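Local coordinates for sugar kinase, pfkB family (Thermotoga maritima, PDB 2AJR), which belongs to the pfkB family of carbohydrate kinases, binds magnesium and probably transfers phosphate from ATP to a sugar, possibly fructose 1-phosphate, at residues E26-D31 and E109-K114; A60-G65 and R87-L92; V98-E103 and P126-M131; V200-L205 and V238-V243. One frame throughout, in Å; residues are numbered along the deposited sequence.

Interaction 1 of 4, residues E26-D31 and E109-K114; sequences EIFIED and EIIDEK
Phe28 and Ile111 lie side by side and point the same way. Ile111 CD1 sits 3.5 Å from Phe28 CE1, and Ile111 CB is 3.6 Å from Phe28 CD1. The methyl approaches the ring obliquely. Lys308 makes a cation-pi contact with the same ring. Glu26 and Glu109 share this face of the sheet. Their chains cross obliquely, with CG of Glu26 3.6 Å from OE1 of Glu109 and the carboxylate planes 60° apart. The end of Glu26 turns away to Lys310 N, next to the magnesium ligand Glu309. Ile27, Ile110 and Ile29 fill the other face. Ile29 CD1 reaches Ile110 CG2 at 3.9 Å, and isoleucines of the second subunit pack on all three.

Strands 22-28 and 105-112 run parallel in a four-stranded sheet, consistent with the lid that pairs subunits in ribokinase-family dimers. Ile27 brackets Ile110: its N donates to Glu109 O at 2.9 Å, and its O accepts from Ile111 N at 2.8 Å. Ile29 N then bonds to Ile111 O.

Beyond the ladder, side chains take over. Asp112 CG is anti to its backbone N (chi1 180°), which sets CG beside Asp31 N. Asp31 N donates to Asp112 OD1 at 3.1 Å from above the carboxylate plane, while Asp112 OD2 takes Asn115 ND2 and Phe32 N. Lys114 runs out extended, and its NZ meets the syn lone pair of Asp31 OD2 at 2.7 Å in a salt bridge. Glu113 OE2 is hydrogen-bonded to NE2 of the magnesium ligand His267.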
loop_
_atom_site.group_PDB
_atom_site.type_symbol
_atom_site.label_atom_id
_atom_site.label_comp_id
_atom_site.label_asym_id
_atom_site.label_seq_id
_atom_site.Cartn_x
_atom_site.Cartn_y
_atom_site.Cartn_z
ATOM N N GLU A 26 -1.001 -1.549 8.319
ATOM C CA GLU A 26 -0.314 -2.665 8.969
ATOM C C GLU A 26 -0.855 -3.998 8.439
ATOM O O GLU A 26 -2.058 -4.206 8.296
ATOM C CB GLU A 26 -0.487 -2.593 10.491
ATOM C CG GLU A 26 -0.105 -1.244 11.173
ATOM C CD GLU A 26 -1.119 -0.819 12.291
ATOM O OE1 GLU A 26 -1.034 -1.393 13.421
ATOM O OE2 GLU A 26 -1.995 0.084 12.027
ATOM N N ILE A 27 0.054 -4.904 8.136
ATOM C CA ILE A 27 -0.291 -6.201 7.595
ATOM C C ILE A 27 0.510 -7.200 8.407
ATOM O O ILE A 27 1.711 -7.019 8.581
ATOM C CB ILE A 27 0.111 -6.302 6.112
ATOM C CG1 ILE A 27 -0.354 -5.061 5.346
ATOM C CG2 ILE A 27 -0.458 -7.571 5.476
ATOM C CD1 ILE A 27 0.383 -4.845 4.054
ATOM N N PHE A 28 -0.151 -8.240 8.899
ATOM C CA PHE A 28 0.462 -9.215 9.792
ATOM C C PHE A 28 0.541 -10.545 9.074
ATOM O O PHE A 28 -0.463 -11.164 8.806
ATOM C CB PHE A 28 -0.342 -9.307 11.099
ATOM C CG PHE A 28 -0.436 -7.984 11.810
ATOM C CD1 PHE A 28 0.632 -7.513 12.570
ATOM C CD2 PHE A 28 -1.553 -7.169 11.658
ATOM C CE1 PHE A 28 0.571 -6.257 13.204
ATOM C CE2 PHE A 28 -1.617 -5.898 12.278
ATOM C CZ PHE A 28 -0.554 -5.447 13.046
ATOM N N ILE A 29 1.758 -10.931 8.723
ATOM C CA ILE A 29 2.034 -12.138 7.973
ATOM C C ILE A 29 3.144 -12.908 8.687
ATOM O O ILE A 29 4.264 -12.432 8.830
ATOM C CB ILE A 29 2.546 -11.801 6.557
ATOM C CG1 ILE A 29 1.503 -11.034 5.757
ATOM C CG2 ILE A 29 2.906 -13.057 5.809
ATOM C CD1 ILE A 29 2.107 -10.259 4.585
ATOM N N GLU A 30 2.836 -14.098 9.134
ATOM C CA GLU A 30 3.850 -14.961 9.724
ATOM C C GLU A 30 4.695 -15.623 8.613
ATOM O O GLU A 30 4.154 -16.103 7.608
ATOM C CB GLU A 30 3.180 -15.999 10.645
ATOM C CG GLU A 30 2.346 -15.336 11.775
ATOM C CD GLU A 30 2.296 -16.141 13.087
ATOM O OE1 GLU A 30 2.244 -17.396 13.028
ATOM O OE2 GLU A 30 2.298 -15.504 14.176
ATOM N N ASP A 31 6.019 -15.641 8.819
ATOM C CA ASP A 31 7.000 -16.141 7.837
ATOM C C ASP A 31 6.897 -15.384 6.539
ATOM O O ASP A 31 6.808 -15.958 5.469
ATOM C CB ASP A 31 6.880 -17.651 7.599
ATOM C CG ASP A 31 7.417 -18.467 8.763
ATOM O OD1 ASP A 31 8.511 -18.143 9.288
ATOM O OD2 ASP A 31 6.736 -19.437 9.154
ATOM N N GLU A 109 3.509 -1.240 6.728
ATOM C CA GLU A 109 4.309 -1.964 7.710
ATOM C C GLU A 109 3.849 -3.418 7.716
ATOM O O GLU A 109 2.694 -3.706 7.992
ATOM C CB GLU A 109 4.170 -1.342 9.102
ATOM C CG GLU A 109 4.547 0.163 9.196
ATOM C CD GLU A 109 3.347 1.099 9.009
ATOM O OE1 GLU A 109 2.201 0.640 9.181
ATOM O OE2 GLU A 109 3.537 2.290 8.693
ATOM N N ILE A 110 4.751 -4.316 7.346
ATOM C CA ILE A 110 4.501 -5.748 7.374
ATOM C C ILE A 110 5.188 -6.319 8.617
ATOM O O ILE A 110 6.391 -6.167 8.801
ATOM C CB ILE A 110 5.026 -6.419 6.089
ATOM C CG1 ILE A 110 4.361 -5.775 4.862
ATOM C CG2 ILE A 110 4.764 -7.934 6.126
ATOM C CD1 ILE A 110 5.092 -5.981 3.564
ATOM N N ILE A 111 4.408 -6.939 9.491
ATOM C CA ILE A 111 4.899 -7.363 10.801
ATOM C C ILE A 111 4.808 -8.864 10.870
ATOM O O ILE A 111 3.729 -9.419 10.678
ATOM C CB ILE A 111 4.097 -6.697 11.908
ATOM C CG1 ILE A 111 4.351 -5.174 11.855
ATOM C CG2 ILE A 111 4.479 -7.252 13.252
ATOM C CD1 ILE A 111 3.483 -4.343 12.770
ATOM N N ASP A 112 5.959 -9.510 11.073
ATOM C CA ASP A 112 6.060 -10.982 11.150
ATOM C C ASP A 112 6.385 -11.337 12.606
ATOM O O ASP A 112 7.542 -11.283 13.033
ATOM C CB ASP A 112 7.144 -11.498 10.184
ATOM C CG ASP A 112 7.312 -13.021 10.216
ATOM O OD1 ASP A 112 6.724 -13.710 11.089
ATOM O OD2 ASP A 112 8.047 -13.539 9.338
ATOM N N GLU A 113 5.353 -11.685 13.363
ATOM C CA GLU A 113 5.485 -11.853 14.815
ATOM C C GLU A 113 6.297 -13.094 15.185
ATOM O O GLU A 113 6.938 -13.117 16.232
ATOM C CB GLU A 113 4.101 -11.930 15.474
ATOM C CG GLU A 113 3.983 -11.048 16.711
ATOM C CD GLU A 113 2.818 -11.426 17.606
ATOM O OE1 GLU A 113 1.904 -12.160 17.148
ATOM O OE2 GLU A 113 2.834 -10.980 18.777
ATOM N N LYS A 114 6.254 -14.117 14.331
ATOM C CA LYS A 114 7.024 -15.334 14.533
ATOM C C LYS A 114 8.538 -15.086 14.437
ATOM O O LYS A 114 9.299 -15.496 15.328
ATOM C CB LYS A 114 6.603 -16.399 13.521
ATOM C CG LYS A 114 7.415 -17.685 13.608
ATOM C CD LYS A 114 6.926 -18.732 12.616
ATOM C CE LYS A 114 7.998 -19.779 12.348
ATOM N NZ LYS A 114 7.573 -20.753 11.305
#

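Interaction 2 of 4, residues A60-G65 and R87-L92; sequences ALSKLG and RKISKL
A Schellman motif at Gly65 ends helix 53-63, and here it meets an ST turn at Ser90 just past helix 76-89. Gly65, with positive phi, is the C-prime residue. Its N bonds to Ser62 O at 2.9 Å, and Val66 N bonds to Leu61 O. In the ST turn Leu92 N donates to Ser90 OG at 3.0 Å, with an N-H...O angle of 160°. The turn leads into strand 93-100. Helix 76-89 is the connection of a beta-alpha-beta crossover between the parallel strands 68-75 and 93-100, and Leu92 already bonds through its backbone to Ser68.

The two serines touch through their CB atoms, with Ser62 CB 3.8 Å from Ser90 CB. Ser62 OG lies between its own backbone N and carbonyl carbon (chi1 82°) and bonds to Ile59 O, back in its own helix. Ile89 CG2 stands 4.3 Å from Ser62 OG. An alanine in place of Ser90 would keep the CB contact but would probably leave Leu92 N without its acceptor and free the turn to shift. One methyl of Leu92 reaches the helix end, where CD1 lies 3.6 Å from Gly65 C.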
loop_
_atom_site.group_PDB
_atom_site.type_symbol
_atom_site.label_atom_id
_atom_site.label_comp_id
_atom_site.label_asym_id
_atom_site.label_seq_id
_atom_site.Cartn_x
_atom_site.Cartn_y
_atom_site.Cartn_z
ATOM N N ALA A 60 -2.777 9.035 21.295
ATOM C CA ALA A 60 -2.264 8.713 22.636
ATOM C C ALA A 60 -2.849 9.604 23.755
ATOM O O ALA A 60 -3.359 9.104 24.759
ATOM C CB ALA A 60 -0.752 8.805 22.649
ATOM N N LEU A 61 -2.772 10.917 23.592
ATOM C CA LEU A 61 -3.324 11.817 24.595
ATOM C C LEU A 61 -4.838 11.605 24.805
ATOM O O LEU A 61 -5.324 11.667 25.951
ATOM C CB LEU A 61 -3.015 13.277 24.250
ATOM C CG LEU A 61 -1.548 13.675 24.385
ATOM C CD1 LEU A 61 -1.337 15.089 23.854
ATOM C CD2 LEU A 61 -1.064 13.556 25.827
ATOM N N SER A 62 -5.567 11.327 23.721
ATOM C CA SER A 62 -7.009 11.081 23.815
ATOM C C SER A 62 -7.333 9.882 24.709
ATOM O O SER A 62 -8.234 9.961 25.516
ATOM C CB SER A 62 -7.647 10.904 22.434
ATOM O OG SER A 62 -7.472 9.587 21.957
ATOM N N LYS A 63 -6.571 8.799 24.603
ATOM C CA LYS A 63 -6.782 7.623 25.451
ATOM C C LYS A 63 -6.618 7.961 26.926
ATOM O O LYS A 63 -7.159 7.269 27.789
ATOM C CB LYS A 63 -5.790 6.506 25.116
ATOM C CG LYS A 63 -5.873 5.936 23.694
ATOM C CD LYS A 63 -6.916 4.839 23.546
ATOM C CE LYS A 63 -6.663 4.009 22.270
ATOM N NZ LYS A 63 -5.728 2.855 22.508
ATOM N N LEU A 64 -5.852 9.008 27.212
ATOM C CA LEU A 64 -5.600 9.426 28.587
ATOM C C LEU A 64 -6.463 10.618 28.995
ATOM O O LEU A 64 -6.202 11.266 30.011
ATOM C CB LEU A 64 -4.121 9.777 28.763
ATOM C CG LEU A 64 -3.137 8.668 28.419
ATOM C CD1 LEU A 64 -1.683 9.185 28.392
ATOM C CD2 LEU A 64 -3.316 7.504 29.378
ATOM N N GLY A 65 -7.474 10.921 28.190
ATOM C CA GLY A 65 -8.420 11.987 28.503
ATOM C C GLY A 65 -7.913 13.402 28.283
ATOM O O GLY A 65 -8.571 14.336 28.677
ATOM N N ARG A 87 -11.243 11.721 13.316
ATOM C CA ARG A 87 -12.331 12.317 14.058
ATOM C C ARG A 87 -13.161 11.264 14.752
ATOM O O ARG A 87 -13.731 11.531 15.807
ATOM C CB ARG A 87 -13.207 13.146 13.133
ATOM C CG ARG A 87 -12.590 14.482 12.741
ATOM C CD ARG A 87 -13.649 15.575 12.720
ATOM N NE ARG A 87 -13.159 16.800 12.092
ATOM C CZ ARG A 87 -13.071 17.002 10.777
ATOM N NH1 ARG A 87 -13.425 16.053 9.912
ATOM N NH2 ARG A 87 -12.614 18.162 10.319
ATOM N N LYS A 88 -13.238 10.072 14.160
ATOM C CA LYS A 88 -13.974 8.964 14.772
ATOM C C LYS A 88 -13.275 8.413 16.008
ATOM O O LYS A 88 -13.926 7.771 16.829
ATOM C CB LYS A 88 -14.159 7.807 13.791
ATOM C CG LYS A 88 -15.119 8.064 12.633
ATOM C CD LYS A 88 -14.899 6.996 11.558
ATOM C CE LYS A 88 -15.737 7.229 10.345
ATOM N NZ LYS A 88 -15.665 6.032 9.473
ATOM N N ILE A 89 -11.960 8.617 16.130
ATOM C CA ILE A 89 -11.227 8.052 17.266
ATOM C C ILE A 89 -11.635 8.704 18.587
ATOM O O ILE A 89 -11.767 8.004 19.582
ATOM C CB ILE A 89 -9.711 8.141 17.095
ATOM C CG1 ILE A 89 -9.276 7.293 15.903
ATOM C CG2 ILE A 89 -8.983 7.660 18.362
ATOM C CD1 ILE A 89 -7.800 7.190 15.725
ATOM N N SER A 90 -11.851 10.023 18.599
ATOM C CA SER A 90 -12.228 10.729 19.831
ATOM C C SER A 90 -12.745 12.155 19.626
ATOM O O SER A 90 -12.180 12.930 18.859
ATOM C CB SER A 90 -11.029 10.794 20.779
ATOM O OG SER A 90 -11.400 11.337 22.034
ATOM N N LYS A 91 -13.792 12.512 20.367
ATOM C CA LYS A 91 -14.256 13.902 20.448
ATOM C C LYS A 91 -13.147 14.837 20.992
ATOM O O LYS A 91 -13.197 16.057 20.825
ATOM C CB LYS A 91 -15.514 13.999 21.334
ATOM N N LEU A 92 -12.150 14.260 21.650
ATOM C CA LEU A 92 -11.087 15.039 22.263
ATOM C C LEU A 92 -10.073 15.639 21.279
ATOM O O LEU A 92 -9.349 16.572 21.640
ATOM C CB LEU A 92 -10.374 14.182 23.315
ATOM C CG LEU A 92 -11.253 13.720 24.483
ATOM C CD1 LEU A 92 -10.379 13.235 25.614
ATOM C CD2 LEU A 92 -12.149 14.851 24.973
#

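Interaction 3 of 4, residues V98-E103 and P126-M131; sequences VYVEGE and PDVTDM
The carbonyl oxygen of Glu103 is faced by three carbons of the Pro126 ring. Pro126 CD lies 3.4 Å from Glu103 O, and CB and CG each stand 3.7 Å from it. They join the chain that leaves strand 93-100 to the chain that leads into helix 130-144. Strand 93-100 is an outermost strand, within this chain, of the large mixed sheet of the ribokinase-like fold.

The side chain of Glu103 leaves the backbone away from Pro126. Its carboxylate takes two backbone N-H groups at the start of helix 76-89: OE1 accepts from Met78 N and OE2 from Tyr77 N. Gly102 passes close to the proline, with its C 4.1 Å from Pro126 CB. A CB on Gly102 would point toward that ring and be tight against Pro126 CB. At these backbone angles it would also jam against the carbonyl O of Glu101.

Val100 CG1 is anti to the carbonyl carbon (chi1 -62°), which leaves CG2 between the backbone N and the carbonyl carbon. The valine side chain and the proline ring cross at about a right angle, with Val100 CG2 4.1 Å from Pro126 CG. Phe73 of the neighbouring strand 68-75 packs on both Val100 and Val128. Asp127 OD1 forms a salt bridge with Lys45 of the second subunit. The second methyl of Val100 extends the packing, as CG1 comes to 4.4 Å from Val128 CG2.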
loop_
_atom_site.group_PDB
_atom_site.type_symbol
_atom_site.label_atom_id
_atom_site.label_comp_id
_atom_site.label_asym_id
_atom_site.label_seq_id
_atom_site.Cartn_x
_atom_site.Cartn_y
_atom_site.Cartn_z
ATOM N N VAL A 98 -4.140 22.195 6.996
ATOM C CA VAL A 98 -4.188 22.875 5.714
ATOM C C VAL A 98 -4.277 21.814 4.622
ATOM O O VAL A 98 -3.433 20.906 4.554
ATOM C CB VAL A 98 -2.940 23.720 5.498
ATOM C CG1 VAL A 98 -2.817 24.137 4.037
ATOM C CG2 VAL A 98 -2.979 24.905 6.424
ATOM N N TYR A 99 -5.294 21.941 3.775
ATOM C CA TYR A 99 -5.548 21.001 2.699
ATOM C C TYR A 99 -4.726 21.364 1.484
ATOM O O TYR A 99 -4.781 22.492 1.028
ATOM C CB TYR A 99 -7.040 20.985 2.358
ATOM C CG TYR A 99 -7.804 20.241 3.420
ATOM C CD1 TYR A 99 -8.078 20.839 4.642
ATOM C CD2 TYR A 99 -8.202 18.920 3.230
ATOM C CE1 TYR A 99 -8.732 20.160 5.637
ATOM C CE2 TYR A 99 -8.880 18.233 4.231
ATOM C CZ TYR A 99 -9.130 18.866 5.433
ATOM O OH TYR A 99 -9.791 18.221 6.439
ATOM N N VAL A 100 -3.969 20.406 0.973
ATOM C CA VAL A 100 -3.051 20.648 -0.124
ATOM C C VAL A 100 -3.463 19.812 -1.329
ATOM O O VAL A 100 -4.269 18.900 -1.210
ATOM C CB VAL A 100 -1.575 20.341 0.292
ATOM C CG1 VAL A 100 -1.138 21.243 1.422
ATOM C CG2 VAL A 100 -1.389 18.873 0.717
ATOM N N GLU A 101 -2.927 20.165 -2.491
ATOM C CA GLU A 101 -3.137 19.423 -3.729
ATOM C C GLU A 101 -2.154 18.277 -3.618
ATOM O O GLU A 101 -1.000 18.493 -3.277
ATOM C CB GLU A 101 -2.829 20.341 -4.936
ATOM C CG GLU A 101 -3.446 19.960 -6.308
ATOM C CD GLU A 101 -4.978 20.023 -6.340
ATOM O OE1 GLU A 101 -5.545 21.130 -6.163
ATOM O OE2 GLU A 101 -5.628 18.966 -6.561
ATOM N N GLY A 102 -2.580 17.046 -3.833
ATOM C CA GLY A 102 -1.637 15.923 -3.695
ATOM C C GLY A 102 -2.066 15.009 -2.578
ATOM O O GLY A 102 -2.840 15.402 -1.721
ATOM N N GLU A 103 -1.552 13.787 -2.586
ATOM C CA GLU A 103 -2.017 12.757 -1.671
ATOM C C GLU A 103 -1.234 12.686 -0.363
ATOM O O GLU A 103 -0.004 12.674 -0.365
ATOM C CB GLU A 103 -1.961 11.398 -2.361
ATOM C CG GLU A 103 -2.941 11.268 -3.531
ATOM C CD GLU A 103 -4.408 11.109 -3.105
ATOM O OE1 GLU A 103 -4.655 10.556 -2.016
ATOM O OE2 GLU A 103 -5.306 11.528 -3.873
ATOM N N PRO A 126 3.207 14.501 0.017
ATOM C CA PRO A 126 2.949 15.411 -1.103
ATOM C C PRO A 126 3.910 16.587 -1.146
ATOM O O PRO A 126 4.438 16.981 -0.120
ATOM C CB PRO A 126 1.556 15.946 -0.797
ATOM C CG PRO A 126 1.503 15.940 0.689
ATOM C CD PRO A 126 2.255 14.716 1.126
ATOM N N ASP A 127 4.111 17.139 -2.335
ATOM C CA ASP A 127 4.763 18.435 -2.482
ATOM C C ASP A 127 3.871 19.517 -1.901
ATOM O O ASP A 127 2.717 19.645 -2.296
ATOM C CB ASP A 127 4.987 18.789 -3.963
ATOM C CG ASP A 127 6.204 18.124 -4.566
ATOM O OD1 ASP A 127 6.836 17.268 -3.915
ATOM O OD2 ASP A 127 6.512 18.458 -5.727
ATOM N N VAL A 128 4.413 20.307 -0.984
ATOM C CA VAL A 128 3.707 21.452 -0.450
ATOM C C VAL A 128 4.314 22.719 -1.035
ATOM O O VAL A 128 5.525 22.867 -1.100
ATOM C CB VAL A 128 3.787 21.451 1.069
ATOM C CG1 VAL A 128 3.175 22.716 1.639
ATOM C CG2 VAL A 128 3.091 20.185 1.630
ATOM N N THR A 129 3.457 23.618 -1.486
ATOM C CA THR A 129 3.888 24.881 -2.062
ATOM C C THR A 129 4.169 25.910 -0.971
ATOM O O THR A 129 3.905 25.671 0.213
ATOM C CB THR A 129 2.808 25.467 -2.966
ATOM O OG1 THR A 129 1.722 25.946 -2.159
ATOM C CG2 THR A 129 2.308 24.424 -3.973
ATOM N N ASP A 130 4.691 27.062 -1.382
ATOM C CA ASP A 130 5.023 28.137 -0.451
ATOM C C ASP A 130 3.754 28.833 0.093
ATOM O O ASP A 130 3.721 29.280 1.238
ATOM C CB ASP A 130 5.960 29.147 -1.128
ATOM C CG ASP A 130 7.142 29.513 -0.258
ATOM O OD1 ASP A 130 7.764 28.594 0.320
ATOM O OD2 ASP A 130 7.456 30.714 -0.165
HETATM N N MSE A 131 2.719 28.931 -0.734
HETATM C CA MSE A 131 1.453 29.457 -0.246
HETATM C C MSE A 131 0.867 28.562 0.844
HETATM O O MSE A 131 0.384 29.075 1.854
HETATM C CB MSE A 131 0.454 29.711 -1.380
HETATM C CG MSE A 131 0.494 31.158 -1.887
HETATM SE SE MSE A 131 0.193 32.501 -0.455
HETATM C CE MSE A 131 -1.713 32.971 -0.863
#

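Interaction 4 of 4, residues V200-L205 and V238-V243; sequences VVKPDL and VVSYEV
Strands 200-201 and 236-241 run parallel, and one backbone hydrogen bond joins the two segments. Val238 N donates to Val201 O at 2.9 Å. Lys202 is level with Val238, and its CA-H points to Val238 O, 3.3 Å from the CA. Pro203 has no N-H to carry the ladder on. Its CD sits 3.1 Å from Val238 O, and from there the chains diverge.

Lys202 CG is anti to the backbone N (chi1 172°), and the chain bends further out. Its CD lies 4.0 Å from Val238 CG1. NZ comes within 3.4 Å of Ser240 OG, but the angle is too poor for a hydrogen bond. Ser240 OG bonds instead to Asp246 OD1, which also forms a long, weak ion pair with Lys202 NZ. Tyr275 makes a cation-pi contact with the lysine. An alanine in place of Lys202 would probably leave Asp246 without this charge and Tyr275 without its cation.

On the other face, Pro203 CD packs on Val239 CG2. Leu205 CD1 meets Val239 CG1 at 4.0 Å and Ser240 O at 3.7 Å.

The two strands and helix 220-233 form a beta-alpha-beta unit. That helix covers Val201, Pro203, Leu205 and Val239, with helix 185-193 beside the first three. Helix 271-286 packs on Val200 and Val238 from the opposite face of the sheet.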
loop_
_atom_site.group_PDB
_atom_site.type_symbol
_atom_site.label_atom_id
_atom_site.label_comp_id
_atom_site.label_asym_id
_atom_site.label_seq_id
_atom_site.Cartn_x
_atom_site.Cartn_y
_atom_site.Cartn_z
ATOM N N VAL A 200 11.717 20.186 25.777
ATOM C CA VAL A 200 11.954 18.745 25.817
ATOM C C VAL A 200 12.292 18.257 24.408
ATOM O O VAL A 200 11.511 18.440 23.485
ATOM C CB VAL A 200 10.698 17.971 26.273
ATOM C CG1 VAL A 200 10.990 16.471 26.296
ATOM C CG2 VAL A 200 10.218 18.463 27.629
ATOM N N VAL A 201 13.460 17.656 24.246
ATOM C CA VAL A 201 13.880 17.132 22.951
ATOM C C VAL A 201 14.080 15.621 23.060
ATOM O O VAL A 201 14.634 15.117 24.043
ATOM C CB VAL A 201 15.168 17.834 22.414
ATOM C CG1 VAL A 201 16.396 17.610 23.354
ATOM C CG2 VAL A 201 15.472 17.367 21.008
ATOM N N LYS A 202 13.583 14.898 22.069
ATOM C CA LYS A 202 13.796 13.456 21.980
ATOM C C LYS A 202 14.177 13.155 20.536
ATOM O O LYS A 202 13.325 13.014 19.683
ATOM C CB LYS A 202 12.543 12.685 22.422
ATOM C CG LYS A 202 12.623 11.203 22.174
ATOM C CD LYS A 202 11.867 10.402 23.196
ATOM C CE LYS A 202 11.650 8.968 22.699
ATOM N NZ LYS A 202 12.933 8.264 22.533
ATOM N N PRO A 203 15.471 13.115 20.251
ATOM C CA PRO A 203 15.861 12.934 18.873
ATOM C C PRO A 203 15.470 11.562 18.352
ATOM O O PRO A 203 15.495 10.585 19.098
ATOM C CB PRO A 203 17.383 13.067 18.906
ATOM C CG PRO A 203 17.706 13.617 20.216
ATOM C CD PRO A 203 16.637 13.229 21.138
ATOM N N ASP A 204 15.093 11.525 17.081
ATOM C CA ASP A 204 14.780 10.302 16.393
ATOM C C ASP A 204 16.049 9.830 15.710
ATOM O O ASP A 204 16.473 10.407 14.723
ATOM C CB ASP A 204 13.698 10.551 15.354
ATOM C CG ASP A 204 13.364 9.311 14.551
ATOM O OD1 ASP A 204 13.824 8.189 14.914
ATOM O OD2 ASP A 204 12.619 9.468 13.562
ATOM N N LEU A 205 16.640 8.767 16.232
ATOM C CA LEU A 205 17.919 8.317 15.749
ATOM C C LEU A 205 17.812 7.131 14.827
ATOM O O LEU A 205 18.833 6.692 14.303
ATOM C CB LEU A 205 18.821 7.997 16.923
ATOM C CG LEU A 205 19.158 9.197 17.803
ATOM C CD1 LEU A 205 19.893 8.724 19.044
ATOM C CD2 LEU A 205 19.977 10.244 17.026
ATOM N N VAL A 238 16.019 13.439 25.885
ATOM C CA VAL A 238 15.833 12.001 26.022
ATOM C C VAL A 238 16.407 11.362 24.774
ATOM O O VAL A 238 15.904 11.582 23.676
ATOM C CB VAL A 238 14.367 11.605 26.149
ATOM C CG1 VAL A 238 14.261 10.078 26.363
ATOM C CG2 VAL A 238 13.695 12.358 27.281
ATOM N N VAL A 239 17.477 10.588 24.955
ATOM C CA VAL A 239 18.246 10.035 23.846
ATOM C C VAL A 239 18.276 8.521 23.913
ATOM O O VAL A 239 18.599 7.944 24.940
ATOM C CB VAL A 239 19.687 10.582 23.847
ATOM C CG1 VAL A 239 20.499 9.927 22.771
ATOM C CG2 VAL A 239 19.674 12.109 23.679
ATOM N N SER A 240 17.947 7.881 22.793
ATOM C CA SER A 240 17.830 6.440 22.746
ATOM C C SER A 240 19.165 5.812 22.592
ATOM O O SER A 240 20.033 6.316 21.863
ATOM C CB SER A 240 16.952 5.989 21.609
ATOM O OG SER A 240 15.625 6.257 21.972
ATOM N N TYR A 241 19.294 4.678 23.270
ATOM C CA TYR A 241 20.513 3.932 23.297
ATOM C C TYR A 241 20.191 2.446 23.285
ATOM O O TYR A 241 19.493 1.946 24.160
ATOM C CB TYR A 241 21.278 4.312 24.545
ATOM C CG TYR A 241 22.562 3.578 24.659
ATOM C CD1 TYR A 241 23.598 3.807 23.747
ATOM C CD2 TYR A 241 22.753 2.632 25.674
ATOM C CE1 TYR A 241 24.798 3.125 23.854
ATOM C CE2 TYR A 241 23.946 1.947 25.782
ATOM C CZ TYR A 241 24.961 2.196 24.876
ATOM O OH TYR A 241 26.128 1.516 25.002
ATOM N N GLU A 242 20.687 1.759 22.265
ATOM C CA GLU A 242 20.528 0.313 22.115
ATOM C C GLU A 242 19.071 -0.142 22.186
ATOM O O GLU A 242 18.751 -1.133 22.833
ATOM C CB GLU A 242 21.383 -0.426 23.133
ATOM C CG GLU A 242 22.870 -0.174 22.952
ATOM C CD GLU A 242 23.419 -0.756 21.651
ATOM O OE1 GLU A 242 24.074 -0.020 20.883
ATOM O OE2 GLU A 242 23.207 -1.958 21.395
ATOM N N VAL A 243 18.202 0.605 21.506
ATOM C CA VAL A 243 16.811 0.213 21.290
ATOM C C VAL A 243 15.921 0.346 22.528
ATOM O O VAL A 243 14.873 0.969 22.448
ATOM C CB VAL A 243 16.711 -1.249 20.725
ATOM C CG1 VAL A 243 15.284 -1.554 20.230
ATOM C CG2 VAL A 243 17.754 -1.477 19.617
#

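Overall arrangement
From the N terminus, interaction 1 opens first. It pairs 26-31 with 109-114 and closes a loop of 77 residues in the four-stranded sheet. Interaction 2 is nested inside that loop and joins the ends of helices 53-63 and 76-89. Interaction 3 crosses interaction 1: 98-103 lies within the loop, but 126-131 comes after it closes. It ties the end of strand 93-100 to the approach to helix 130-144. Interactions 1 and 3 both touch the second subunit. Interaction 4 follows in series and closes a 32-residue crossover. It lies in the same large sheet that interaction 3 reaches, on the opposite side of the chain's centre, with centres about 30 Å apart.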